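Local atomic coordinates of endoglucanase (Cryptopygus antarcticus, PDB entry 5H4U), a protein that cuts internal beta-1,4-glucosidic linkages in cellulose, lichenan and cereal beta-glucans, releasing mainly cellobiose, cellotriose and cellotetraose from carboxymethylcellulose. Residues 187-191 with 192-196. Sequence-based numbering, arbitrary orientation.
Sequences CNWRF and GWFKN
W189 gathers W193 and F194 into an aromatic cluster where helix 184-191 gives way to the loop leading to strand 201-207, a local turn on the flank of the family 45 double-psi beta-barrel. The chain folds back at once, so the CB atoms of W193 and F194 both lie over one face of the indole, toward its rim, while their rings slide off to the side. The six-membered rings of W189 and W193 are nearly parallel, with planes 13° apart, but slid until they barely overlap; CZ2 of W189 meets CE3 of W193 at 3.6 Å. F194 adds a CH-pi contact, its CB lying over the six-membered ring of W189, 4.0 Å from the centroid. With CG anti to the backbone N in both tryptophans (chi1 -178° and -177°), the two indoles run side by side against T81 of strand 80-82 and M121 of strand 120-128. Broad and flat, they suit this seam, and each also has a ring N-H to give: W193 NE1 to N84 O, W189 NE1 weakly to F80 O.

Backbone bonds close the turn. W189 O accepts both F194 N, at 3.1 Å, and G192 N. One residue further on, R190 O receives N196 N.

The polar side chains join the same two residues again. R190, extended from CG to NE, directs NH2 to OD1 of N196 at 2.8 Å, with a weak bond from NE at 2.9 Å; the short amide suits an acceptor held close to the backbone. NH1 is occupied by I170 O, so partners at both ends should limit the guanidinium's rotation. F191 covers one face of that group, its CZ 3.8 Å above the plane and over the centre, while its CE1 touches CG of N196 at 3.4 Å.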
ATOM      1  N   CYS A 187      10.693  -4.399   1.491  1.00 10.19           N
ATOM      2  CA  CYS A 187      10.936  -5.744   0.999  1.00 10.06           C
ATOM      3  C   CYS A 187      11.230  -6.678   2.158  1.00 10.19           C
ATOM      4  O   CYS A 187      10.527  -7.675   2.356  1.00 10.56           O
ATOM      5  CB  CYS A 187      12.098  -5.709   0.007  1.00 10.25           C
ATOM      6  SG  CYS A 187      12.352  -7.185  -0.893  1.00 11.21           S
ATOM      7  N   ASN A 188      12.202  -6.308   2.999  1.00  9.98           N
ATOM      8  CA  ASN A 188      12.615  -7.195   4.085  1.00 10.29           C
ATOM      9  C   ASN A 188      11.495  -7.421   5.090  1.00  9.82           C
ATOM     10  O   ASN A 188      11.334  -8.533   5.617  1.00  9.65           O
ATOM     11  CB  ASN A 188      13.880  -6.653   4.748  1.00 10.38           C
ATOM     12  CG  ASN A 188      15.137  -7.033   3.965  1.00 12.20           C
ATOM     13  OD1 ASN A 188      15.317  -8.197   3.583  1.00 12.56           O
ATOM     14  ND2 ASN A 188      15.954  -6.047   3.637  1.00 12.46           N
ATOM     15  N   TRP A 189      10.710  -6.380   5.363  1.00  9.54           N
ATOM     16  CA  TRP A 189       9.560  -6.512   6.250  1.00  8.85           C
ATOM     17  C   TRP A 189       8.669  -7.684   5.847  1.00  8.81           C
ATOM     18  O   TRP A 189       8.123  -8.386   6.704  1.00  8.78           O
ATOM     19  CB  TRP A 189       8.801  -5.199   6.223  1.00  8.78           C
ATOM     20  CG  TRP A 189       7.605  -5.071   7.078  1.00  8.56           C
ATOM     21  CD1 TRP A 189       7.536  -4.514   8.317  1.00  8.08           C
ATOM     22  CD2 TRP A 189       6.263  -5.426   6.712  1.00  8.40           C
ATOM     23  NE1 TRP A 189       6.235  -4.531   8.756  1.00  8.51           N
ATOM     24  CE2 TRP A 189       5.436  -5.083   7.787  1.00  8.08           C
ATOM     25  CE3 TRP A 189       5.691  -6.018   5.582  1.00  8.27           C
ATOM     26  CZ2 TRP A 189       4.068  -5.313   7.771  1.00  8.14           C
ATOM     27  CZ3 TRP A 189       4.343  -6.245   5.569  1.00  8.13           C
ATOM     28  CH2 TRP A 189       3.542  -5.900   6.656  1.00  7.87           C
ATOM     29  N   ARG A 190       8.552  -7.943   4.546  1.00  8.86           N
ATOM     30  CA  ARG A 190       7.686  -9.019   4.090  1.00  9.09           C
ATOM     31  C   ARG A 190       8.171 -10.393   4.568  1.00  9.54           C
ATOM     32  O   ARG A 190       7.354 -11.301   4.793  1.00  8.81           O
ATOM     33  CB  ARG A 190       7.590  -8.970   2.569  1.00  9.16           C
ATOM     34  CG  ARG A 190       6.842 -10.112   1.954  1.00  9.11           C
ATOM     35  CD  ARG A 190       7.201 -10.244   0.509  1.00  9.24           C
ATOM     36  NE  ARG A 190       6.801 -11.541  -0.009  1.00  9.52           N
ATOM     37  CZ  ARG A 190       7.052 -11.961  -1.240  1.00  9.38           C
ATOM     38  NH1 ARG A 190       7.691 -11.187  -2.105  1.00  9.46           N
ATOM     39  NH2 ARG A 190       6.668 -13.165  -1.595  1.00  9.64           N
ATOM     40  N   PHE A 191       9.483 -10.566   4.733  1.00  9.60           N
ATOM     41  CA  PHE A 191      10.030 -11.837   5.160  1.00  9.61           C
ATOM     42  C   PHE A 191      10.339 -11.904   6.642  1.00 10.06           C
ATOM     43  O   PHE A 191      10.611 -13.000   7.147  1.00 10.43           O
ATOM     44  CB  PHE A 191      11.299 -12.157   4.371  1.00 10.54           C
ATOM     45  CG  PHE A 191      11.064 -12.303   2.920  1.00 10.46           C
ATOM     46  CD1 PHE A 191      10.510 -13.473   2.442  1.00 10.55           C
ATOM     47  CD2 PHE A 191      11.362 -11.287   2.036  1.00 10.26           C
ATOM     48  CE1 PHE A 191      10.266 -13.642   1.115  1.00 10.59           C
ATOM     49  CE2 PHE A 191      11.114 -11.455   0.693  1.00 10.58           C
ATOM     50  CZ  PHE A 191      10.565 -12.637   0.235  1.00 10.49           C
ATOM     51  N   GLY A 192      10.278 -10.780   7.356  1.00  9.59           N
ATOM     52  CA  GLY A 192      10.552 -10.826   8.777  1.00  8.96           C
ATOM     53  C   GLY A 192       9.292 -10.785   9.614  1.00  8.83           C
ATOM     54  O   GLY A 192       8.783 -11.832  10.025  1.00  9.25           O
ATOM     55  N   TRP A 193       8.718  -9.594   9.783  1.00  8.08           N
ATOM     56  CA  TRP A 193       7.509  -9.468  10.588  1.00  7.96           C
ATOM     57  C   TRP A 193       6.325 -10.130   9.903  1.00  8.26           C
ATOM     58  O   TRP A 193       5.486 -10.759  10.559  1.00  8.25           O
ATOM     59  CB  TRP A 193       7.218  -7.989  10.827  1.00  7.69           C
ATOM     60  CG  TRP A 193       6.023  -7.664  11.704  1.00  8.13           C
ATOM     61  CD1 TRP A 193       6.062  -7.256  13.006  1.00  8.32           C
ATOM     62  CD2 TRP A 193       4.632  -7.671  11.336  1.00  7.98           C
ATOM     63  NE1 TRP A 193       4.798  -7.017  13.473  1.00  8.15           N
ATOM     64  CE2 TRP A 193       3.898  -7.274  12.475  1.00  8.05           C
ATOM     65  CE3 TRP A 193       3.938  -7.989  10.165  1.00  7.60           C
ATOM     66  CZ2 TRP A 193       2.508  -7.186  12.481  1.00  8.06           C
ATOM     67  CZ3 TRP A 193       2.565  -7.917  10.173  1.00  7.81           C
ATOM     68  CH2 TRP A 193       1.860  -7.508  11.326  1.00  8.21           C
ATOM     69  N   PHE A 194       6.250  -9.994   8.576  1.00  8.48           N
ATOM     70  CA  PHE A 194       5.164 -10.507   7.757  1.00  8.13           C
ATOM     71  C   PHE A 194       5.328 -11.985   7.430  1.00  8.48           C
ATOM     72  O   PHE A 194       4.367 -12.621   7.007  1.00  8.30           O
ATOM     73  CB  PHE A 194       5.103  -9.667   6.481  1.00  8.31           C
ATOM     74  CG  PHE A 194       3.867  -9.858   5.649  1.00  8.25           C
ATOM     75  CD1 PHE A 194       2.675  -9.218   5.980  1.00  7.92           C
ATOM     76  CD2 PHE A 194       3.903 -10.650   4.519  1.00  8.24           C
ATOM     77  CE1 PHE A 194       1.547  -9.366   5.197  1.00  7.60           C
ATOM     78  CE2 PHE A 194       2.769 -10.810   3.748  1.00  8.92           C
ATOM     79  CZ  PHE A 194       1.587 -10.153   4.088  1.00  8.24           C
ATOM     80  N   LYS A 195       6.532 -12.534   7.599  1.00  9.26           N
ATOM     81  CA  LYS A 195       6.813 -13.974   7.519  1.00  8.82           C
ATOM     82  C   LYS A 195       6.522 -14.560   6.154  1.00  9.03           C
ATOM     83  O   LYS A 195       6.280 -15.760   6.041  1.00  9.62           O
ATOM     84  CB  LYS A 195       6.048 -14.756   8.581  1.00  8.39           C
ATOM     85  CG  LYS A 195       6.697 -14.679   9.924  1.00  9.24           C
ATOM     86  CD  LYS A 195       5.902 -15.389  10.998  1.00  9.31           C
ATOM     87  CE  LYS A 195       6.304 -14.891  12.356  1.00  8.62           C
ATOM     88  NZ  LYS A 195       5.487 -15.511  13.390  1.00  9.37           N
ATOM     89  N   ASN A 196       6.571 -13.731   5.113  1.00  9.07           N
ATOM     90  CA  ASN A 196       6.213 -14.126   3.751  1.00  9.04           C
ATOM     91  C   ASN A 196       4.884 -14.881   3.698  1.00  8.75           C
ATOM     92  O   ASN A 196       4.661 -15.719   2.825  1.00  9.28           O
ATOM     93  CB  ASN A 196       7.349 -14.939   3.144  1.00  9.38           C
ATOM     94  CG  ASN A 196       7.215 -15.109   1.654  1.00  9.98           C
ATOM     95  OD1 ASN A 196       6.578 -14.292   0.967  1.00  9.46           O
ATOM     96  ND2 ASN A 196       7.851 -16.148   1.132  1.00  9.99           N
TER